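Local coordinates for putative dihydrodipicolinate synthase family protein (PDB 3QFE), which is of unknown function but belongs to the dihydrodipicolinate synthetase family of TIM-barrel proteins, at residues N223-T228 / A312-L317; A269-A274 / E302-M307; G13-A18 / G216-F221. One frame throughout, in Å; residues are numbered along the deposited sequence.

Interaction 1 (N223-T228 / A312-L317); sequences NVFPKT and AIEAGL. With CA (calcium ion), chain C.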
loop_
_atom_site.group_PDB
_atom_site.type_symbol
_atom_site.label_atom_id
_atom_site.label_comp_id
_atom_site.label_asym_id
_atom_site.label_seq_id
_atom_site.Cartn_x
_atom_site.Cartn_y
_atom_site.Cartn_z
ATOM N N ASN A 223 -3.599 -7.867 -0.831
ATOM C CA ASN A 223 -3.229 -8.460 -2.130
ATOM C C ASN A 223 -3.773 -9.871 -2.249
ATOM O O ASN A 223 -4.158 -10.308 -3.338
ATOM C CB ASN A 223 -1.713 -8.571 -2.297
ATOM C CG ASN A 223 -1.087 -7.317 -2.863
ATOM O OD1 ASN A 223 -1.267 -6.995 -4.041
ATOM N ND2 ASN A 223 -0.297 -6.627 -2.043
ATOM N N VAL A 224 -3.773 -10.588 -1.131
ATOM C CA VAL A 224 -4.065 -12.011 -1.148
ATOM C C VAL A 224 -5.555 -12.305 -0.987
ATOM O O VAL A 224 -6.136 -13.035 -1.787
ATOM C CB VAL A 224 -3.257 -12.742 -0.079
ATOM C CG1 VAL A 224 -3.368 -14.247 -0.292
ATOM C CG2 VAL A 224 -1.803 -12.293 -0.154
ATOM N N PHE A 225 -6.165 -11.705 0.038
ATOM C CA PHE A 225 -7.584 -11.888 0.334
ATOM C C PHE A 225 -8.275 -10.540 0.526
ATOM O O PHE A 225 -8.617 -10.159 1.634
ATOM C CB PHE A 225 -7.726 -12.790 1.557
ATOM C CG PHE A 225 -7.076 -14.142 1.386
ATOM C CD1 PHE A 225 -7.503 -15.010 0.411
ATOM C CD2 PHE A 225 -6.036 -14.533 2.202
ATOM C CE1 PHE A 225 -6.889 -16.248 0.248
ATOM C CE2 PHE A 225 -5.442 -15.772 2.065
ATOM C CZ PHE A 225 -5.858 -16.627 1.086
ATOM N N PRO A 226 -8.488 -9.796 -0.564
ATOM C CA PRO A 226 -8.978 -8.442 -0.376
ATOM C C PRO A 226 -10.388 -8.345 0.214
ATOM O O PRO A 226 -10.658 -7.416 0.989
ATOM C CB PRO A 226 -8.912 -7.844 -1.792
ATOM C CG PRO A 226 -8.930 -9.023 -2.722
ATOM C CD PRO A 226 -8.170 -10.088 -1.981
ATOM N N LYS A 227 -11.276 -9.277 -0.136
ATOM C CA LYS A 227 -12.658 -9.242 0.366
ATOM C C LYS A 227 -12.667 -9.448 1.875
ATOM O O LYS A 227 -13.365 -8.736 2.617
ATOM C CB LYS A 227 -13.536 -10.314 -0.296
ATOM C CG LYS A 227 -14.547 -9.800 -1.294
ATOM C CD LYS A 227 -15.349 -8.600 -0.758
ATOM C CE LYS A 227 -16.812 -8.711 -1.095
ATOM N NZ LYS A 227 -17.533 -7.486 -0.717
ATOM N N THR A 228 -11.882 -10.425 2.328
ATOM C CA THR A 228 -11.749 -10.695 3.764
ATOM C C THR A 228 -11.232 -9.467 4.511
ATOM O O THR A 228 -11.838 -9.040 5.488
ATOM C CB THR A 228 -10.888 -11.938 4.044
ATOM O OG1 THR A 228 -11.416 -13.041 3.307
ATOM C CG2 THR A 228 -10.914 -12.298 5.521
ATOM N N ALA A 312 -10.840 -20.306 2.238
ATOM C CA ALA A 312 -12.221 -20.801 2.243
ATOM C C ALA A 312 -13.203 -19.705 2.634
ATOM O O ALA A 312 -14.312 -19.629 2.104
ATOM C CB ALA A 312 -12.378 -22.022 3.154
ATOM N N ILE A 313 -12.773 -18.841 3.547
ATOM C CA ILE A 313 -13.574 -17.679 3.946
ATOM C C ILE A 313 -13.729 -16.697 2.780
ATOM O O ILE A 313 -14.829 -16.179 2.543
ATOM C CB ILE A 313 -12.978 -16.979 5.184
ATOM C CG1 ILE A 313 -13.227 -17.834 6.457
ATOM C CG2 ILE A 313 -13.525 -15.547 5.335
ATOM C CD1 ILE A 313 -12.425 -17.353 7.655
ATOM N N GLU A 314 -12.630 -16.460 2.061
ATOM C CA GLU A 314 -12.648 -15.585 0.892
ATOM C C GLU A 314 -13.541 -16.149 -0.245
ATOM O O GLU A 314 -14.278 -15.407 -0.884
ATOM C CB GLU A 314 -11.230 -15.363 0.395
ATOM C CG GLU A 314 -11.104 -14.455 -0.849
ATOM C CD GLU A 314 -11.021 -12.967 -0.515
ATOM O OE1 GLU A 314 -11.136 -12.580 0.675
ATOM O OE2 GLU A 314 -10.840 -12.160 -1.443
ATOM N N ALA A 315 -13.473 -17.454 -0.494
ATOM C CA ALA A 315 -14.380 -18.068 -1.456
ATOM C C ALA A 315 -15.852 -17.939 -1.010
ATOM O O ALA A 315 -16.764 -17.922 -1.842
ATOM C CB ALA A 315 -14.007 -19.511 -1.694
ATOM N N GLY A 316 -16.076 -17.811 0.297
ATOM C CA GLY A 316 -17.427 -17.617 0.834
ATOM C C GLY A 316 -17.939 -16.192 0.681
ATOM O O GLY A 316 -19.157 -15.988 0.579
ATOM N N LEU A 317 -17.024 -15.215 0.661
ATOM C CA LEU A 317 -17.371 -13.778 0.607
ATOM C C LEU A 317 -17.296 -13.174 -0.803
ATOM O O LEU A 317 -17.703 -12.036 -1.026
ATOM C CB LEU A 317 -16.478 -12.953 1.544
ATOM C CG LEU A 317 -16.552 -13.221 3.066
ATOM C CD1 LEU A 317 -15.482 -12.372 3.746
ATOM C CD2 LEU A 317 -17.938 -12.950 3.701
HETATM CA CA CA C . -17.487 -17.997 -4.162
HETATM O O HOH W 1 -18.050 -19.760 -5.928
HETATM O O HOH W 2 -18.037 -16.747 -6.230
HETATM O O HOH W 3 -15.216 -18.230 -4.887
HETATM O O HOH W 4 -17.860 -20.169 -3.300
#
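Glu-314 sits near the C-terminal end of helix 297-317, and its carboxylate meets the first turn of helix 226-237. The side chain leaves its backbone with CG anti to the backbone N (chi1 180°). CB touches the ring of Phe-225, 3.7 Å from its CD1, and lies equally close to Thr-228 OG1. CG stays beside that same ring carbon. A bend at chi2 (87°) then turns the carboxylate toward the helix start, between Phe-225 and the CB of Lys-227. The carboxylate and ring planes are 57° apart, so the two groups are not stacked.

Each oxygen has its own task. OE1 takes two bonds from one residue. Thr-228 N gives its hydrogen to the syn lone pair of Glu-314 OE1 at 2.8 Å. Thr-228 OG1 gives its own to the anti lone pair of Glu-314 OE1 at 2.7 Å. The hydroxyl can do this because OG1 lies beside its own backbone N. Glu-314 OE2 accepts from Lys-227 N at 3.2 Å, through its syn lone pair. It also touches Pro-226 CD.

Phe-225 is the N-cap residue, so the two amide donors belong to the first turn of the helix. Leu-317 adds an apolar edge: its CD1 packs on Thr-228 at CA and OG1. The aliphatic chain of Lys-227 runs past the Leu-317 backbone, with CE 3.4 Å from Leu-317 O.

Behind Glu-314 the same helix end binds calcium. Ala-315 O, four waters and the terminal OXT of Ser-318 make up the site.

Three donors thus hold a buried carboxylate at the N-terminal end of a helix, where the helix dipole would be expected to favour the ionised form of Glu-314.

Interaction 2 (A269-A274 / E302-M307); sequences AAIFSA and EVRKVM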
loop_
_atom_site.group_PDB
_atom_site.type_symbol
_atom_site.label_atom_id
_atom_site.label_comp_id
_atom_site.label_asym_id
_atom_site.label_seq_id
_atom_site.Cartn_x
_atom_site.Cartn_y
_atom_site.Cartn_z
ATOM N N ALA A 269 -0.350 -14.139 -3.544
ATOM C CA ALA A 269 -1.227 -13.478 -4.507
ATOM C C ALA A 269 -1.364 -14.336 -5.759
ATOM O O ALA A 269 -2.460 -14.464 -6.303
ATOM C CB ALA A 269 -0.689 -12.114 -4.854
ATOM N N ALA A 270 -0.263 -14.962 -6.190
ATOM C CA ALA A 270 -0.296 -15.792 -7.386
ATOM C C ALA A 270 -1.319 -16.911 -7.242
ATOM O O ALA A 270 -2.025 -17.241 -8.204
ATOM C CB ALA A 270 1.065 -16.362 -7.700
ATOM N N ILE A 271 -1.412 -17.519 -6.063
ATOM C CA ILE A 271 -2.234 -18.715 -5.993
ATOM C C ILE A 271 -3.614 -18.468 -5.434
ATOM O O ILE A 271 -4.471 -19.346 -5.475
ATOM C CB ILE A 271 -1.522 -19.894 -5.286
ATOM C CG1 ILE A 271 -1.119 -19.518 -3.854
ATOM C CG2 ILE A 271 -0.339 -20.398 -6.138
ATOM C CD1 ILE A 271 -1.079 -20.721 -2.945
ATOM N N PHE A 272 -3.834 -17.268 -4.913
ATOM C CA PHE A 272 -5.145 -16.936 -4.402
ATOM C C PHE A 272 -5.812 -15.881 -5.264
ATOM O O PHE A 272 -6.567 -16.228 -6.175
ATOM C CB PHE A 272 -5.083 -16.579 -2.917
ATOM C CG PHE A 272 -4.634 -17.727 -2.058
ATOM C CD1 PHE A 272 -5.397 -18.909 -1.990
ATOM C CD2 PHE A 272 -3.435 -17.657 -1.336
ATOM C CE1 PHE A 272 -4.976 -20.009 -1.198
ATOM C CE2 PHE A 272 -3.003 -18.739 -0.532
ATOM C CZ PHE A 272 -3.773 -19.922 -0.467
ATOM N N SER A 273 -5.495 -14.612 -5.026
ATOM C CA SER A 273 -6.160 -13.510 -5.729
ATOM C C SER A 273 -5.942 -13.465 -7.252
ATOM O O SER A 273 -6.885 -13.198 -7.997
ATOM C CB SER A 273 -5.736 -12.175 -5.122
ATOM O OG SER A 273 -4.350 -12.025 -5.318
ATOM N N ALA A 274 -4.721 -13.713 -7.711
ATOM C CA ALA A 274 -4.432 -13.677 -9.150
ATOM C C ALA A 274 -5.193 -14.768 -9.908
ATOM O O ALA A 274 -5.768 -14.506 -10.961
ATOM C CB ALA A 274 -2.926 -13.766 -9.426
ATOM N N GLU A 302 4.175 -24.038 3.066
ATOM C CA GLU A 302 3.717 -23.286 4.251
ATOM C C GLU A 302 2.578 -22.293 3.924
ATOM O O GLU A 302 1.579 -22.219 4.633
ATOM C CB GLU A 302 4.904 -22.554 4.900
ATOM C CG GLU A 302 4.779 -22.233 6.414
ATOM C CD GLU A 302 5.909 -21.296 6.921
ATOM O OE1 GLU A 302 7.090 -21.728 6.995
ATOM O OE2 GLU A 302 5.620 -20.120 7.247
ATOM N N VAL A 303 2.740 -21.544 2.840
ATOM C CA VAL A 303 1.716 -20.615 2.391
ATOM C C VAL A 303 0.381 -21.320 2.176
ATOM O O VAL A 303 -0.644 -20.873 2.686
ATOM C CB VAL A 303 2.164 -19.874 1.129
ATOM C CG1 VAL A 303 1.010 -19.026 0.543
ATOM C CG2 VAL A 303 3.359 -18.994 1.462
ATOM N N ARG A 304 0.409 -22.439 1.457
ATOM C CA ARG A 304 -0.797 -23.189 1.152
ATOM C C ARG A 304 -1.461 -23.756 2.411
ATOM O O ARG A 304 -2.685 -23.729 2.529
ATOM C CB ARG A 304 -0.516 -24.292 0.131
ATOM C CG ARG A 304 0.185 -23.792 -1.130
ATOM C CD ARG A 304 0.241 -24.838 -2.250
ATOM N NE ARG A 304 1.122 -25.966 -1.918
ATOM C CZ ARG A 304 2.376 -26.123 -2.355
ATOM N NH1 ARG A 304 2.940 -25.235 -3.168
ATOM N NH2 ARG A 304 3.075 -27.187 -1.980
ATOM N N LYS A 305 -0.663 -24.246 3.359
ATOM C CA LYS A 305 -1.221 -24.816 4.587
ATOM C C LYS A 305 -1.826 -23.727 5.475
ATOM O O LYS A 305 -2.994 -23.814 5.870
ATOM C CB LYS A 305 -0.167 -25.613 5.378
ATOM N N VAL A 306 -1.036 -22.695 5.746
ATOM C CA VAL A 306 -1.378 -21.663 6.709
ATOM C C VAL A 306 -2.479 -20.712 6.238
ATOM O O VAL A 306 -3.141 -20.081 7.057
ATOM C CB VAL A 306 -0.103 -20.873 7.109
ATOM C CG1 VAL A 306 -0.409 -19.414 7.505
ATOM C CG2 VAL A 306 0.645 -21.619 8.205
ATOM N N MET A 307 -2.682 -20.609 4.932
ATOM C CA MET A 307 -3.687 -19.694 4.395
ATOM C C MET A 307 -4.991 -20.375 3.934
ATOM O O MET A 307 -5.934 -19.687 3.538
ATOM C CB MET A 307 -3.087 -18.870 3.259
ATOM C CG MET A 307 -1.997 -17.926 3.670
ATOM S SD MET A 307 -1.540 -16.836 2.297
ATOM C CE MET A 307 -0.142 -15.982 3.015
#
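Phe-272 and Met-307 make the closest approach of this contact. Phe-272 CE2 lies 3.7 Å from Met-307 SD, and the same ring corner also touches Met-307 CB at 3.8 Å. The sulfur is 4.9 Å from the ring centroid and 63° off the ring normal. This is an oblique Met-aromatic contact. Val-303 meets the ring differently: its CG1 comes to the edge, near the ring plane, 4.2 Å from Phe-272 CE2. Next to this, Ile-271 reaches across with CD1, which lies 3.8 Å from Arg-304 CG. The two side chains cross at about a right angle. No hydrogen bond joins the two segments.

Torsions set these positions. Ile-271 holds CG1 in the crowded place between its backbone N and carbonyl carbon (chi1 59°). CG1 thereby lies over one face of the neighbouring Phe-272 ring, offset toward its rim. Met-307 is extended beyond CG, so SD lies by the ring and the methyl points away from it. Val-303 and Met-307 are four residues apart, so they stand one turn apart on the same side of their helix.

In the fold, helix 297-317 packs here against the joint between helices 262-271 and 273-276, in the helical region that follows the barrel strands. Phe-272 is that joint. It leaves helical backbone angles after the first helix and serves as N-cap of the second. Ala-274 N bonds to Ala-269 O across it at 2.8 Å.

Further out, Phe-225 meets the Phe-272 ring with planes at about 45°, and Val-224 also touches it. Val-303 and Met-307 both pack on Ala-268 of helix 262-271. Arg-304 bends at chi3, and its NH1 is hydrogen-bonded to Tyr-267 OH.

Interaction 3 (G13-A18 / G216-F221); sequences GIWCPA and GCIAAF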
loop_
_atom_site.group_PDB
_atom_site.type_symbol
_atom_site.label_atom_id
_atom_site.label_comp_id
_atom_site.label_asym_id
_atom_site.label_seq_id
_atom_site.Cartn_x
_atom_site.Cartn_y
_atom_site.Cartn_z
ATOM N N GLY A 13 -10.014 3.938 5.355
ATOM C CA GLY A 13 -10.484 2.681 4.801
ATOM C C GLY A 13 -9.327 1.732 4.627
ATOM O O GLY A 13 -8.280 1.929 5.246
ATOM N N ILE A 14 -9.517 0.722 3.778
ATOM C CA ILE A 14 -8.535 -0.313 3.529
ATOM C C ILE A 14 -7.953 -0.133 2.147
ATOM O O ILE A 14 -8.686 -0.155 1.144
ATOM C CB ILE A 14 -9.154 -1.719 3.601
ATOM C CG1 ILE A 14 -9.690 -1.998 4.992
ATOM C CG2 ILE A 14 -8.104 -2.786 3.313
ATOM C CD1 ILE A 14 -8.585 -2.044 6.080
ATOM N N TRP A 15 -6.632 0.022 2.101
ATOM C CA TRP A 15 -5.902 0.235 0.872
ATOM C C TRP A 15 -4.979 -0.943 0.617
ATOM O O TRP A 15 -4.435 -1.510 1.561
ATOM C CB TRP A 15 -5.056 1.503 0.978
ATOM C CG TRP A 15 -5.877 2.750 1.084
ATOM C CD1 TRP A 15 -6.708 3.115 2.118
ATOM C CD2 TRP A 15 -5.942 3.812 0.123
ATOM N NE1 TRP A 15 -7.290 4.327 1.844
ATOM C CE2 TRP A 15 -6.830 4.783 0.636
ATOM C CE3 TRP A 15 -5.312 4.048 -1.108
ATOM C CZ2 TRP A 15 -7.129 5.953 -0.052
ATOM C CZ3 TRP A 15 -5.608 5.208 -1.789
ATOM C CH2 TRP A 15 -6.510 6.149 -1.256
ATOM N N CYS A 16 -4.803 -1.308 -0.652
ATOM C CA CYS A 16 -3.882 -2.384 -1.009
ATOM C C CYS A 16 -2.664 -1.888 -1.806
ATOM O O CYS A 16 -2.835 -1.233 -2.842
ATOM C CB CYS A 16 -4.575 -3.496 -1.800
ATOM S SG CYS A 16 -3.378 -4.754 -2.374
ATOM N N PRO A 17 -1.441 -2.221 -1.333
ATOM C CA PRO A 17 -0.232 -1.945 -2.099
ATOM C C PRO A 17 0.040 -3.120 -3.061
ATOM O O PRO A 17 0.614 -4.159 -2.658
ATOM C CB PRO A 17 0.845 -1.818 -1.016
ATOM C CG PRO A 17 0.378 -2.769 0.071
ATOM C CD PRO A 17 -1.137 -2.837 -0.027
ATOM N N ALA A 18 -0.381 -2.934 -4.315
ATOM C CA ALA A 18 -0.461 -4.009 -5.299
ATOM C C ALA A 18 0.909 -4.557 -5.700
ATOM O O ALA A 18 1.872 -3.805 -5.836
ATOM C CB ALA A 18 -1.215 -3.532 -6.527
ATOM N N GLY A 216 -7.200 4.166 9.052
ATOM C CA GLY A 216 -7.152 2.787 8.623
ATOM C C GLY A 216 -5.770 2.364 8.203
ATOM O O GLY A 216 -4.778 2.734 8.819
ATOM N N CYS A 217 -5.721 1.611 7.116
ATOM C CA CYS A 217 -4.682 0.630 6.943
ATOM C C CYS A 217 -4.287 0.444 5.488
ATOM O O CYS A 217 -5.150 0.422 4.611
ATOM C CB CYS A 217 -5.219 -0.690 7.501
ATOM S SG CYS A 217 -4.056 -2.015 7.470
ATOM N N ILE A 218 -2.984 0.314 5.237
ATOM C CA ILE A 218 -2.465 -0.055 3.908
ATOM C C ILE A 218 -1.850 -1.434 4.065
ATOM O O ILE A 218 -0.732 -1.558 4.553
ATOM C CB ILE A 218 -1.435 0.996 3.345
ATOM C CG1 ILE A 218 -2.112 2.356 3.165
ATOM C CG2 ILE A 218 -0.827 0.540 1.979
ATOM C CD1 ILE A 218 -1.160 3.541 3.017
ATOM N N ALA A 219 -2.594 -2.470 3.681
ATOM C CA ALA A 219 -2.266 -3.858 4.063
ATOM C C ALA A 219 -1.783 -4.748 2.909
ATOM O O ALA A 219 -2.573 -5.116 2.032
ATOM C CB ALA A 219 -3.481 -4.498 4.724
ATOM N N ALA A 220 -0.499 -5.103 2.933
ATOM C CA ALA A 220 0.082 -6.078 1.999
ATOM C C ALA A 220 -0.813 -7.289 1.758
ATOM O O ALA A 220 -0.916 -7.772 0.636
ATOM C CB ALA A 220 1.442 -6.545 2.502
ATOM N N PHE A 221 -1.466 -7.761 2.815
ATOM C CA PHE A 221 -2.229 -9.002 2.791
ATOM C C PHE A 221 -3.564 -8.857 2.053
ATOM O O PHE A 221 -4.224 -9.855 1.742
ATOM C CB PHE A 221 -2.478 -9.463 4.226
ATOM C CG PHE A 221 -2.876 -10.907 4.348
ATOM C CD1 PHE A 221 -2.118 -11.906 3.740
ATOM C CD2 PHE A 221 -3.998 -11.265 5.076
ATOM C CE1 PHE A 221 -2.465 -13.228 3.857
ATOM C CE2 PHE A 221 -4.356 -12.592 5.207
ATOM C CZ PHE A 221 -3.590 -13.579 4.600
#
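Strands 13-17 and 216-218 are the first and eighth strands of the TIM barrel, and their pairing closes the cylinder. They run parallel, with axes 4.9 Å apart at closest approach and only 7° between their directions. Three backbone hydrogen bonds join them. Cys-217 N bonds to Gly-13 O at 3.2 Å. Trp-15 N then bonds to Cys-217 O at 2.9 Å. Ala-219 N follows, bonding to Trp-15 O at 3.0 Å. All three donors lie nearly along the C=O axis of their acceptors. Trp-15 O is also approached by Ile-218 CA in a CA-H...O contact.

The side chains alternate between the two faces. Ile-14 and Cys-217 share one face, where Ile-14 CD1 reaches Cys-217 CB at 3.9 Å. Trp-15 and Ile-218 share the other. There Trp-15 CB meets Ile-218 CG1 at 3.8 Å, while the indole extends away from the neighbouring strand. Its NE1 is hydrogen-bonded to Gln-11 O. Gly-216 sits tight against its partner strand: a side chain would run into Gly-13 O. Past the paired part, Pro-17 turns its ring toward the end of the other segment. Its CD lies 3.4 Å from Ala-219 O and also touches Ile-218 CG2.

The faces have different neighbours. Ile-14 packs outward on Val-229 and Tyr-233 of helix 226-237, so its face lies against the helical layer. The face of Trp-15 and Ile-218 looks into the barrel, where both touch Val-50 and the indole meets Phe-199 edge-to-face. On the other flank, Cys-16 is hydrogen-bonded through its backbone to Gly-48 and Val-50 of strand 48-51, and Ala-18 to Val-50. Cys-16 also packs on Leu-41 of helix 31-42.

Overall arrangement
The three contacts run from the barrel out to the C-terminal helix. The centre of interaction 3 is about 5 Å from the centre of the chain, those of interactions 1 and 2 about 18 and 19 Å. Helix 226-237 follows strand 216-218 in the chain, after a short connection that holds Asn-223. Asn-223 ND2 is 2.7 Å from Pro-17 O, a probable hydrogen bond. Asn-223 O also lies 2.6 Å from Ser-273 OG, probably bonding interaction 1 to interaction 2. These two have centres about 11 Å apart and share helix 297-317. Met-307 CE touches Phe-221 CE1, linking interactions 2 and 3. Calcium sits at interaction 1, about 12 Å from the Phe-272 side chain.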